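PDB 4O5H: phenylacetaldehyde dehydrogenase from Burkholderia cenocepacia, which probably oxidises phenylacetaldehyde to phenylacetate with NAD+ as the electron acceptor, as a member of the aldehyde dehydrogenase family. Local coordinates for residues A[289-295]-A[444-450]; A[298-302]-A[333-337]. All blocks are in the same frame, centred on the assembly; numbering follows the deposited sequence. Where two conformers were deposited one is given.

Interaction 1: residues A[289-295]-A[444-450]; sequences PVIVLPD and ASIWSND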
loop_
_atom_site.group_PDB
_atom_site.type_symbol
_atom_site.label_atom_id
_atom_site.label_comp_id
_atom_site.label_asym_id
_atom_site.label_seq_id
_atom_site.Cartn_x
_atom_site.Cartn_y
_atom_site.Cartn_z
ATOM N N PRO A 289 -20.372 9.299 8.530
ATOM C CA PRO A 289 -21.667 9.998 8.550
ATOM C C PRO A 289 -22.802 9.100 8.114
ATOM O O PRO A 289 -22.606 8.188 7.339
ATOM C CB PRO A 289 -21.479 11.086 7.513
ATOM C CG PRO A 289 -20.531 10.502 6.523
ATOM C CD PRO A 289 -19.594 9.629 7.329
ATOM N N VAL A 290 -24.001 9.426 8.581
ATOM C CA VAL A 290 -25.227 8.757 8.243
ATOM C C VAL A 290 -26.140 9.831 7.677
ATOM O O VAL A 290 -26.513 10.783 8.389
ATOM C CB VAL A 290 -25.848 8.192 9.524
ATOM C CG1 VAL A 290 -27.225 7.609 9.255
ATOM C CG2 VAL A 290 -24.926 7.147 10.143
ATOM N N ILE A 291 -26.501 9.708 6.413
ATOM C CA ILE A 291 -27.304 10.732 5.735
ATOM C C ILE A 291 -28.709 10.225 5.518
ATOM O O ILE A 291 -28.909 9.251 4.818
ATOM C CB ILE A 291 -26.684 11.069 4.384
ATOM C CG1 ILE A 291 -25.262 11.592 4.576
ATOM C CG2 ILE A 291 -27.532 12.087 3.619
ATOM C CD1 ILE A 291 -24.518 11.741 3.256
ATOM N N VAL A 292 -29.674 10.904 6.104
ATOM C CA VAL A 292 -31.075 10.511 5.981
ATOM C C VAL A 292 -31.838 11.466 5.083
ATOM O O VAL A 292 -32.010 12.657 5.399
ATOM C CB VAL A 292 -31.726 10.448 7.374
ATOM C CG1 VAL A 292 -33.186 9.971 7.273
ATOM C CG2 VAL A 292 -30.899 9.519 8.283
ATOM N N LEU A 293 -32.325 10.931 3.967
ATOM C CA LEU A 293 -33.092 11.730 3.002
ATOM C C LEU A 293 -34.568 11.811 3.400
ATOM O O LEU A 293 -35.044 10.998 4.184
ATOM C CB LEU A 293 -32.910 11.178 1.585
ATOM C CG LEU A 293 -31.467 11.120 1.084
ATOM C CD1 LEU A 293 -31.394 10.748 -0.389
ATOM C CD2 LEU A 293 -30.722 12.433 1.341
ATOM N N PRO A 294 -35.299 12.832 2.880
ATOM C CA PRO A 294 -36.625 13.113 3.426
ATOM C C PRO A 294 -37.695 12.128 2.996
ATOM O O PRO A 294 -38.785 12.199 3.516
ATOM C CB PRO A 294 -36.953 14.511 2.886
ATOM C CG PRO A 294 -36.094 14.685 1.696
ATOM C CD PRO A 294 -34.849 13.881 1.958
ATOM N N ASP A 295 -37.396 11.202 2.091
ATOM C CA ASP A 295 -38.397 10.229 1.660
ATOM C C ASP A 295 -38.515 8.996 2.562
ATOM O O ASP A 295 -39.323 8.127 2.259
ATOM C CB ASP A 295 -38.139 9.780 0.221
ATOM C CG ASP A 295 -36.805 8.962 0.063
ATOM O OD1 ASP A 295 -35.717 9.540 0.247
ATOM O OD2 ASP A 295 -36.894 7.771 -0.302
ATOM N N ALA A 444 -19.781 5.271 5.484
ATOM C CA ALA A 444 -20.879 6.200 5.415
ATOM C C ALA A 444 -22.149 5.460 5.063
ATOM O O ALA A 444 -22.065 4.402 4.456
ATOM C CB ALA A 444 -20.613 7.222 4.347
ATOM N N SER A 445 -23.319 6.006 5.423
ATOM C CA SER A 445 -24.556 5.448 4.894
ATOM C C SER A 445 -25.550 6.515 4.439
ATOM O O SER A 445 -25.511 7.667 4.886
ATOM C CB SER A 445 -25.226 4.471 5.878
ATOM O OG SER A 445 -25.621 5.115 7.096
ATOM N N ILE A 446 -26.430 6.083 3.556
ATOM C CA ILE A 446 -27.500 6.861 2.999
ATOM C C ILE A 446 -28.797 6.099 3.249
ATOM O O ILE A 446 -28.857 4.883 2.984
ATOM C CB ILE A 446 -27.319 6.986 1.490
ATOM C CG1 ILE A 446 -25.984 7.641 1.147
ATOM C CG2 ILE A 446 -28.455 7.790 0.913
ATOM C CD1 ILE A 446 -25.586 7.421 -0.301
ATOM N N TRP A 447 -29.822 6.787 3.743
ATOM C CA TRP A 447 -31.109 6.185 4.060
ATOM C C TRP A 447 -32.133 6.841 3.141
ATOM O O TRP A 447 -32.430 8.020 3.320
ATOM C CB TRP A 447 -31.451 6.355 5.581
ATOM C CG TRP A 447 -30.468 5.537 6.352
ATOM C CD1 TRP A 447 -29.160 5.821 6.541
ATOM C CD2 TRP A 447 -30.695 4.247 6.935
ATOM N NE1 TRP A 447 -28.558 4.813 7.245
ATOM C CE2 TRP A 447 -29.477 3.830 7.490
ATOM C CE3 TRP A 447 -31.819 3.424 7.062
ATOM C CZ2 TRP A 447 -29.319 2.604 8.131
ATOM C CZ3 TRP A 447 -31.672 2.227 7.696
ATOM C CH2 TRP A 447 -30.416 1.822 8.232
ATOM N N SER A 448 -32.689 6.053 2.209
ATOM C CA SER A 448 -33.597 6.514 1.166
ATOM C C SER A 448 -34.054 5.333 0.311
ATOM O O SER A 448 -33.448 4.247 0.375
ATOM C CB SER A 448 -32.878 7.500 0.252
ATOM O OG SER A 448 -33.744 8.033 -0.730
ATOM N N ASN A 449 -35.123 5.534 -0.430
ATOM C CA ASN A 449 -35.593 4.574 -1.432
ATOM C C ASN A 449 -35.664 5.258 -2.817
ATOM O O ASN A 449 -36.193 4.702 -3.765
ATOM C CB ASN A 449 -36.963 4.002 -1.044
ATOM C CG ASN A 449 -37.372 2.800 -1.898
ATOM O OD1 ASN A 449 -36.600 1.868 -2.092
ATOM N ND2 ASN A 449 -38.591 2.850 -2.443
ATOM N N ASP A 450 -35.016 6.422 -2.923
ATOM C CA ASP A 450 -35.002 7.260 -4.115
ATOM C C ASP A 450 -33.763 6.873 -4.970
ATOM O O ASP A 450 -32.670 7.309 -4.693
ATOM C CB ASP A 450 -34.896 8.726 -3.638
ATOM C CG ASP A 450 -34.926 9.753 -4.778
ATOM O OD1 ASP A 450 -34.539 9.520 -5.932
ATOM O OD2 ASP A 450 -35.305 10.873 -4.468
HETATM O O HOH W 1 -35.077 11.680 -1.219
#
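Ile-291 bonds to the partner strand through both its N, to Ser-445 O (2.7 Å), and its O, from Trp-447 N (2.8 Å). Ser-445 N to Pro-289 O and Leu-293 N to Trp-447 O complete the ladder between strands 289-292 and 444-447, whose directions differ by only 11°.

Trp-447 shares a sheet face with Val-290, Val-292 and Ser-445. Its CB lies 4.2 Å from Val-292 CG2. Chi1 (-67°) sets CG beside the backbone N, and the ring's turn about CB-CG brings CD1 and NE1 toward Val-290 CG1, NE1 at 3.7 Å; Ile-291 O sits at the ring edge near CD1. NE1 donates to Ser-445 OG in the ring plane (3.0 Å, 149° at the hydrogen), which fixes the ring's rotation; the same OG is hydrogen-bonded to His-471. At the outer end, CZ3 packs near Lys-300 of helix 298-310.

Beyond the strands, the carboxylate of Asp-295 bridges to the turn at 448-450 through two syn lone pairs. OD1 accepts from Ser-448 OG (2.7 Å), and OD2 from Asn-449 N (2.9 Å). Ser-448 OG accepts from Asp-450 N, an ST turn before helix 451-457. Such in-register parallel pairing is characteristic of an open alpha/beta sheet.

Interaction 2: residues A[298-302]-A[333-337]; sequences LDKAA and VIERV
Arg-336 NE donates to Asp-299 OD1 at 2.7 Å, forming a salt bridge between helices 298-310 and 330-343, neighbours in the helix layer of an alpha/beta sheet, each following a parallel strand (288-292 and 320-326). The segments 298-302 and 333-337 cross at -56°, their axes 8.7 Å apart at closest approach. The oxygen lies almost in the guanidinium plane, but the nitrogen approaches it from above the carboxylate, 47° out of that plane, so the two flat groups are not coplanar. The hydrogen bond is also bent, with 146° at the hydrogen. Arg-336 NH1 is held from its own helix by Gly-332 O, so the guanidinium is tied to both helices.

An extended run from CG to NE carries the arginine across the groove, and Leu-298 lies over one guanidinium face: its CB is above the centre, while CD1 reaches NH1 at 3.7 Å. The other branch of Leu-298, CD2, meets Val-333 CG2 at 4.0 Å.

Deeper in the interface the small Ala-302 lets the backbones close in, with its CA 5.2 Å from that of Val-337. Val-333 and Val-337 also reach the underlying sheet, at Ile-325 and at Leu-420 and Val-400 respectively. Between the two helices, Ala-302 CB abuts Arg-336 CB at 3.4 Å.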
loop_
_atom_site.group_PDB
_atom_site.type_symbol
_atom_site.label_atom_id
_atom_site.label_comp_id
_atom_site.label_asym_id
_atom_site.label_seq_id
_atom_site.Cartn_x
_atom_site.Cartn_y
_atom_site.Cartn_z
ATOM N N LEU A 298 -40.037 7.067 8.844
ATOM C CA LEU A 298 -39.398 7.664 10.020
ATOM C C LEU A 298 -38.940 6.645 11.060
ATOM O O LEU A 298 -37.866 6.800 11.667
ATOM C CB LEU A 298 -40.341 8.654 10.694
ATOM C CG LEU A 298 -40.822 9.865 9.879
ATOM C CD1 LEU A 298 -41.673 10.760 10.764
ATOM C CD2 LEU A 298 -39.674 10.658 9.315
ATOM N N ASP A 299 -39.722 5.594 11.266
ATOM C CA ASP A 299 -39.337 4.572 12.238
ATOM C C ASP A 299 -38.161 3.734 11.752
ATOM O O ASP A 299 -37.274 3.421 12.531
ATOM C CB ASP A 299 -40.507 3.677 12.584
ATOM C CG ASP A 299 -41.574 4.412 13.384
ATOM O OD1 ASP A 299 -41.247 5.207 14.283
ATOM O OD2 ASP A 299 -42.749 4.182 13.118
ATOM N N LYS A 300 -38.178 3.332 10.491
ATOM C CA LYS A 300 -37.054 2.606 9.899
ATOM C C LYS A 300 -35.778 3.421 9.970
ATOM O O LYS A 300 -34.676 2.882 10.263
ATOM C CB LYS A 300 -37.318 2.278 8.415
ATOM C CG LYS A 300 -36.059 1.843 7.602
ATOM C CD LYS A 300 -35.930 0.370 7.203
ATOM C CE LYS A 300 -35.062 0.151 5.957
ATOM N NZ LYS A 300 -35.643 0.629 4.673
ATOM N N ALA A 301 -35.888 4.697 9.657
ATOM C CA ALA A 301 -34.705 5.562 9.660
ATOM C C ALA A 301 -34.176 5.723 11.070
ATOM O O ALA A 301 -32.956 5.625 11.295
ATOM C CB ALA A 301 -35.017 6.913 9.045
ATOM N N ALA A 302 -35.065 5.902 12.034
ATOM C CA ALA A 302 -34.628 6.104 13.401
ATOM C C ALA A 302 -33.961 4.836 13.936
ATOM O O ALA A 302 -32.958 4.906 14.627
ATOM C CB ALA A 302 -35.785 6.499 14.300
ATOM N N VAL A 333 -37.286 12.066 13.383
ATOM C CA VAL A 333 -36.263 11.025 13.469
ATOM C C VAL A 333 -35.509 11.081 14.822
ATOM O O VAL A 333 -35.397 10.079 15.521
ATOM C CB VAL A 333 -35.298 11.090 12.289
ATOM C CG1 VAL A 333 -34.158 10.099 12.467
ATOM C CG2 VAL A 333 -36.029 10.770 10.993
ATOM N N ILE A 334 -35.053 12.258 15.213
ATOM C CA ILE A 334 -34.286 12.396 16.420
ATOM C C ILE A 334 -35.104 12.082 17.685
ATOM O O ILE A 334 -34.604 11.447 18.640
ATOM C CB ILE A 334 -33.588 13.786 16.477
ATOM C CG1 ILE A 334 -32.233 13.677 17.105
ATOM C CG2 ILE A 334 -34.402 14.777 17.290
ATOM C CD1 ILE A 334 -31.266 12.871 16.252
ATOM N N GLU A 335 -36.358 12.501 17.704
ATOM C CA GLU A 335 -37.236 12.165 18.808
ATOM C C GLU A 335 -37.279 10.649 18.958
ATOM O O GLU A 335 -37.085 10.125 20.050
ATOM C CB GLU A 335 -38.583 12.754 18.544
ATOM C CG GLU A 335 -39.698 12.414 19.522
ATOM C CD GLU A 335 -41.089 12.474 18.868
ATOM O OE1 GLU A 335 -41.528 11.548 18.123
ATOM O OE2 GLU A 335 -41.758 13.484 19.105
ATOM N N ARG A 336 -37.456 9.954 17.848
ATOM C CA ARG A 336 -37.492 8.498 17.869
ATOM C C ARG A 336 -36.156 7.871 18.285
ATOM O O ARG A 336 -36.145 6.901 19.038
ATOM C CB ARG A 336 -37.922 7.937 16.521
ATOM C CG ARG A 336 -39.389 8.173 16.192
ATOM C CD ARG A 336 -39.612 7.930 14.704
ATOM N NE ARG A 336 -41.019 7.908 14.349
ATOM C CZ ARG A 336 -41.766 8.994 14.202
ATOM N NH1 ARG A 336 -41.255 10.216 14.382
ATOM N NH2 ARG A 336 -43.044 8.869 13.877
ATOM N N VAL A 337 -35.048 8.411 17.779
ATOM C CA VAL A 337 -33.700 7.886 18.143
ATOM C C VAL A 337 -33.409 8.034 19.644
ATOM O O VAL A 337 -32.915 7.126 20.281
ATOM C CB VAL A 337 -32.609 8.601 17.323
ATOM C CG1 VAL A 337 -31.240 8.298 17.867
ATOM C CG2 VAL A 337 -32.717 8.237 15.837
#

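The centres of interactions 1 and 2 lie about 12 Å apart, on one seven-stranded mixed sheet and the helices packed on it. Along the chain, strand 288-292 leads into helix 298-310, then come strand 320-326 and helix 330-343; strand 443-447 arrives much later, so the 298-302/333-337 pair falls between the two strands of interaction 1. Strand 288-292 sits between 320-326 and 443-447, and its helix connection to the parallel neighbour 320-326 is a beta-alpha-beta crossover. Direct packing joins the contacts: Val-292 CG1 meets Ala-301 CB at 4.0 Å, and Trp-447 CZ3 lies 4.0 Å from Lys-300 O. Helix 298-310 thus packs on the sheet face bearing Val-292 and Trp-447, consistent with the catalytic domain of aldehyde dehydrogenases.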